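Local atomic coordinates of copper-containing nitrite reductase (Hyphomicrobium denitrificans 1NES1, PDB entry 6TFD), a protein that probably catalyses the one-electron reduction of nitrite to nitric oxide at copper, with cytochrome c as electron donor. Residues D147-P152 with N332-A337; D170-E175 with K213-S218. All coordinates share one frame; numbering follows the deposited sequence.

Contact 1: residues D147-P152 with N332-A337; sequences DITRDP and NGSVGA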
# COMPACT_ATOMS: atom_id res chain seq x y z
N ASP A 147 -16.96 -38.48 -7.75
CA ASP A 147 -18.06 -37.84 -8.53
C ASP A 147 -19.23 -37.61 -7.57
O ASP A 147 -19.78 -38.59 -7.05
CB ASP A 147 -18.44 -38.69 -9.76
CG ASP A 147 -19.68 -38.20 -10.49
OD1 ASP A 147 -19.97 -36.98 -10.40
OD2 ASP A 147 -20.37 -39.05 -11.11
N ILE A 148 -19.60 -36.35 -7.32
CA ILE A 148 -20.67 -36.02 -6.34
C ILE A 148 -21.90 -35.45 -7.05
O ILE A 148 -22.84 -35.05 -6.32
CB ILE A 148 -20.12 -35.10 -5.22
CG1 ILE A 148 -19.47 -33.81 -5.73
CG2 ILE A 148 -19.17 -35.89 -4.33
CD1 ILE A 148 -20.32 -32.95 -6.65
N THR A 149 -21.95 -35.46 -8.39
CA THR A 149 -23.15 -35.00 -9.12
C THR A 149 -24.18 -36.14 -9.23
O THR A 149 -23.85 -37.23 -9.70
CB THR A 149 -22.85 -34.32 -10.46
OG1 THR A 149 -22.86 -35.26 -11.53
CG2 THR A 149 -21.56 -33.53 -10.46
N ARG A 150 -25.40 -35.83 -8.76
CA ARG A 150 -26.66 -36.57 -9.02
C ARG A 150 -26.99 -36.57 -10.51
O ARG A 150 -27.08 -35.48 -11.09
CB ARG A 150 -27.79 -35.85 -8.27
CG ARG A 150 -29.15 -36.53 -8.38
CD ARG A 150 -29.26 -37.82 -7.59
NE ARG A 150 -29.03 -37.57 -6.17
CZ ARG A 150 -28.68 -38.50 -5.29
NH1 ARG A 150 -28.54 -39.75 -5.67
NH2 ARG A 150 -28.44 -38.17 -4.02
N ASP A 151 -27.22 -37.74 -11.12
CA ASP A 151 -27.75 -37.80 -12.50
C ASP A 151 -29.15 -37.19 -12.46
O ASP A 151 -29.94 -37.51 -11.58
CB ASP A 151 -27.74 -39.22 -13.08
CG ASP A 151 -27.88 -39.22 -14.59
OD1 ASP A 151 -29.01 -39.07 -15.07
OD2 ASP A 151 -26.84 -39.26 -15.28
N PRO A 152 -29.51 -36.29 -13.40
CA PRO A 152 -30.85 -35.70 -13.42
C PRO A 152 -31.95 -36.74 -13.69
O PRO A 152 -33.11 -36.46 -13.43
CB PRO A 152 -30.75 -34.69 -14.58
CG PRO A 152 -29.65 -35.22 -15.45
CD PRO A 152 -28.65 -35.78 -14.47
N ASN A 332 -26.57 -29.38 -9.90
CA ASN A 332 -26.25 -30.76 -9.45
C ASN A 332 -24.75 -30.86 -9.12
O ASN A 332 -24.10 -31.77 -9.63
CB ASN A 332 -26.67 -31.79 -10.51
CG ASN A 332 -28.17 -31.93 -10.67
OD1 ASN A 332 -28.92 -31.02 -10.38
ND2 ASN A 332 -28.63 -33.08 -11.14
N GLY A 333 -24.21 -29.92 -8.34
CA GLY A 333 -22.96 -30.11 -7.57
C GLY A 333 -21.64 -29.73 -8.26
O GLY A 333 -20.62 -29.59 -7.53
N SER A 334 -21.55 -29.61 -9.58
CA SER A 334 -20.21 -29.51 -10.21
C SER A 334 -20.24 -28.77 -11.56
O SER A 334 -21.30 -28.68 -12.23
CB SER A 334 -19.56 -30.87 -10.34
OG SER A 334 -20.01 -31.55 -11.50
N VAL A 335 -19.06 -28.27 -11.91
CA VAL A 335 -18.81 -27.70 -13.25
C VAL A 335 -18.82 -28.87 -14.23
O VAL A 335 -18.13 -29.88 -13.97
CB VAL A 335 -17.49 -26.90 -13.30
CG1 VAL A 335 -17.31 -26.24 -14.66
CG2 VAL A 335 -17.41 -25.87 -12.18
N GLY A 336 -19.63 -28.76 -15.28
CA GLY A 336 -19.79 -29.81 -16.30
C GLY A 336 -20.76 -30.89 -15.86
O GLY A 336 -20.93 -31.87 -16.64
N ALA A 337 -21.39 -30.73 -14.69
CA ALA A 337 -22.31 -31.73 -14.10
C ALA A 337 -23.29 -32.18 -15.17
O ALA A 337 -23.48 -33.41 -15.29
CB ALA A 337 -23.06 -31.19 -12.91

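Contact 2: residues D170-E175 with K213-S218; sequences DLETVE and KNAKDS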
# COMPACT_ATOMS: atom_id res chain seq x y z
N ASP A 170 -34.41 -43.51 4.32
CA ASP A 170 -33.07 -43.54 4.95
C ASP A 170 -32.19 -42.49 4.28
O ASP A 170 -32.03 -42.55 3.05
CB ASP A 170 -32.42 -44.92 4.83
CG ASP A 170 -33.09 -45.93 5.74
OD1 ASP A 170 -33.26 -45.60 6.94
OD2 ASP A 170 -33.47 -47.00 5.24
N LEU A 171 -31.67 -41.59 5.10
CA LEU A 171 -30.74 -40.53 4.68
C LEU A 171 -29.47 -40.72 5.46
O LEU A 171 -29.60 -40.99 6.68
CB LEU A 171 -31.37 -39.16 4.96
CG LEU A 171 -32.47 -38.72 3.99
CD1 LEU A 171 -33.01 -37.35 4.39
CD2 LEU A 171 -31.97 -38.70 2.55
N GLU A 172 -28.32 -40.61 4.77
CA GLU A 172 -26.96 -40.64 5.36
C GLU A 172 -26.21 -39.33 5.05
O GLU A 172 -26.01 -38.99 3.84
CB GLU A 172 -26.18 -41.86 4.86
CG GLU A 172 -25.16 -42.32 5.89
CD GLU A 172 -24.05 -43.23 5.42
OE1 GLU A 172 -23.20 -43.59 6.27
OE2 GLU A 172 -24.02 -43.58 4.22
N THR A 173 -25.78 -38.63 6.09
CA THR A 173 -25.03 -37.35 5.97
C THR A 173 -23.53 -37.69 5.87
O THR A 173 -22.99 -38.23 6.84
CB THR A 173 -25.42 -36.41 7.12
OG1 THR A 173 -25.23 -37.11 8.35
CG2 THR A 173 -26.85 -35.95 7.00
N VAL A 174 -22.91 -37.37 4.73
CA VAL A 174 -21.53 -37.80 4.36
C VAL A 174 -20.74 -36.57 3.92
O VAL A 174 -21.21 -35.89 2.98
CB VAL A 174 -21.56 -38.85 3.24
CG1 VAL A 174 -20.16 -39.34 2.90
CG2 VAL A 174 -22.48 -40.03 3.55
N GLU A 175 -19.60 -36.31 4.58
CA GLU A 175 -18.60 -35.26 4.21
C GLU A 175 -17.49 -35.94 3.40
O GLU A 175 -17.02 -37.00 3.81
CB GLU A 175 -18.01 -34.58 5.45
CG GLU A 175 -19.04 -34.04 6.43
CD GLU A 175 -18.44 -33.69 7.78
OE1 GLU A 175 -19.20 -33.26 8.72
OE2 GLU A 175 -17.22 -33.90 7.92
N LYS A 213 -28.80 -41.11 9.48
CA LYS A 213 -27.50 -41.60 10.01
C LYS A 213 -26.44 -40.56 9.65
O LYS A 213 -26.39 -40.18 8.47
CB LYS A 213 -27.09 -42.93 9.38
CG LYS A 213 -27.76 -44.20 9.91
CD LYS A 213 -27.31 -45.47 9.16
CE LYS A 213 -26.82 -46.58 10.06
NZ LYS A 213 -27.91 -47.49 10.46
N ASN A 214 -25.65 -40.12 10.64
CA ASN A 214 -24.44 -39.29 10.42
C ASN A 214 -23.27 -40.26 10.32
O ASN A 214 -23.06 -40.99 11.31
CB ASN A 214 -24.21 -38.28 11.55
CG ASN A 214 -23.39 -37.08 11.12
OD1 ASN A 214 -22.81 -37.07 10.04
ND2 ASN A 214 -23.35 -36.06 11.96
N ALA A 215 -22.56 -40.28 9.19
CA ALA A 215 -21.36 -41.15 9.03
C ALA A 215 -20.36 -40.90 10.17
O ALA A 215 -20.29 -39.75 10.72
CB ALA A 215 -20.73 -40.97 7.67
N LYS A 216 -19.60 -41.94 10.53
CA LYS A 216 -18.62 -41.92 11.65
C LYS A 216 -17.50 -40.90 11.35
O LYS A 216 -17.01 -40.26 12.30
CB LYS A 216 -18.01 -43.31 11.85
CG LYS A 216 -18.90 -44.32 12.57
CD LYS A 216 -18.74 -45.75 12.05
CE LYS A 216 -17.35 -46.33 12.23
NZ LYS A 216 -17.31 -47.36 13.29
N ASP A 217 -17.12 -40.76 10.08
CA ASP A 217 -15.97 -39.92 9.66
C ASP A 217 -16.39 -38.44 9.50
O ASP A 217 -15.52 -37.62 9.11
CB ASP A 217 -15.31 -40.52 8.41
CG ASP A 217 -16.12 -40.44 7.13
OD1 ASP A 217 -17.36 -40.27 7.20
OD2 ASP A 217 -15.50 -40.54 6.05
N SER A 218 -17.64 -38.07 9.77
CA SER A 218 -18.10 -36.65 9.80
C SER A 218 -17.46 -35.88 10.98
O SER A 218 -17.45 -36.40 12.12
CB SER A 218 -19.62 -36.55 9.88
OG SER A 218 -20.22 -36.85 8.63
O HOH W 1 -18.63 -37.67 6.75

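Contact 1: residues D147-P152 with N332-A337
Asn332 ND2 donates a hydrogen bond to Arg150 O at 2.9 Å, with an N-H...O angle of 155°. The donor stands 34° out of the carbonyl plane. The same ND2 makes a weak bond to Tyr296 O, while Asn332 OD1 accepts from Met298 N. The amide is thus held at both ends and its flip state is fixed. CG of Asn332 lies opposite its own carbonyl carbon (chi1 -69°), which aims the amide at the Arg150 carbonyl. With an alanine here, Arg150 O and Met298 N would probably each lose a partner, and a gap would open between the loops. Thr149 packs on the backbone carbonyl of Asn332. Its CB is 3.0 Å from Asn332 O, and its CA makes a CA-H...O contact with the same oxygen at 3.4 Å. Ile148 reaches across with CD1, 3.5 Å from Gly333 O. Gly333 has a positive phi, and a CB there would collide with that methyl. Segment 332-337 runs from strand 328-331 into helix 337-341 through a type II turn, Ser334 to Ala337. Segment 147-152 lies in the connection between strands 128-134 and 166-181. It is shaped by an Asx turn, in which Thr149 N meets Asp147 OD1 at 3.2 Å from above the carboxylate plane. Asp147 OD2 and Asp151 OD2 bond the two ring nitrogens of His342. Two irregular loops are therefore joined in a buried setting by one hydrogen bond from the Asn332 amide and by CH groups set against carbonyl oxygens, and the paired aspartates would probably favour a charged His342.

Contact 2: residues D170-E175 with K213-S218
Glu175 lays its carboxylate against Ser218, with OE2 3.4 Å from Ser218 CA and OE1 3.5 Å from Ser218 CB. These are packing contacts. The acid's polar partners lie just beyond: OE1 bonds His222 NE2 and Met220 N, and OE2 bonds Leu219 N. CG turned away from the carbonyl carbon (chi1 -52°) and an extended chain carry the carboxylate there. A water joins the two segments. It accepts from Glu175 N at 2.7 Å, donates to Asp217 OD1, and bonds Ser218 OG. Segments 170-175 and 213-214 are parallel neighbours in a mixed sheet of a cupredoxin domain, as in copper nitrite reductases. Lys213 N bonds Leu171 O at 2.9 Å, Thr173 N bonds Lys213 O, and Ala215 N bonds Thr173 O at 3.1 Å, where the strand passes into a type I turn from Ala215 to Ser218. On one face Glu172 CG lies 4.0 Å from Lys213 CB, the two chains crossing obliquely. On the other, Thr173 and Asn214 cross at about a right angle. The one proton of Thr173 OG1 has Lys213 O and another acceptor within reach, and the choice is not settled. Asn214 ND2 bonds Thr241 O and Met220 O, which holds the amide in its orientation. His222 is a copper ligand, so Glu175 is a second-shell residue. Its negative charge would probably polarise the imidazole through NE2 and tune the electron density at the metal.

In the fold
The centres of contacts 1 and 2 are 19 Å apart, and their nearest atoms are about 7 Å apart. Strand 166-181 connects them. It carries segment 170-175; just after it, Leu176 touches Ile148, and Leu180 bonds Val335 of contact 1. Contact 2 borders the copper site formed by His222, Cys263, His271 and Met276. The side chain of Thr173 is about 3 Å from that of Met276 and about 6 Å from a bound copper ion. Contact 1 is more remote, with the Arg150 side chain about 11 Å from that of Met276. The adjacent His262 and Cys263 link this site to the copper bound by Asp225, His227, His262 and His419, probably where nitrite is reduced, as in related enzymes.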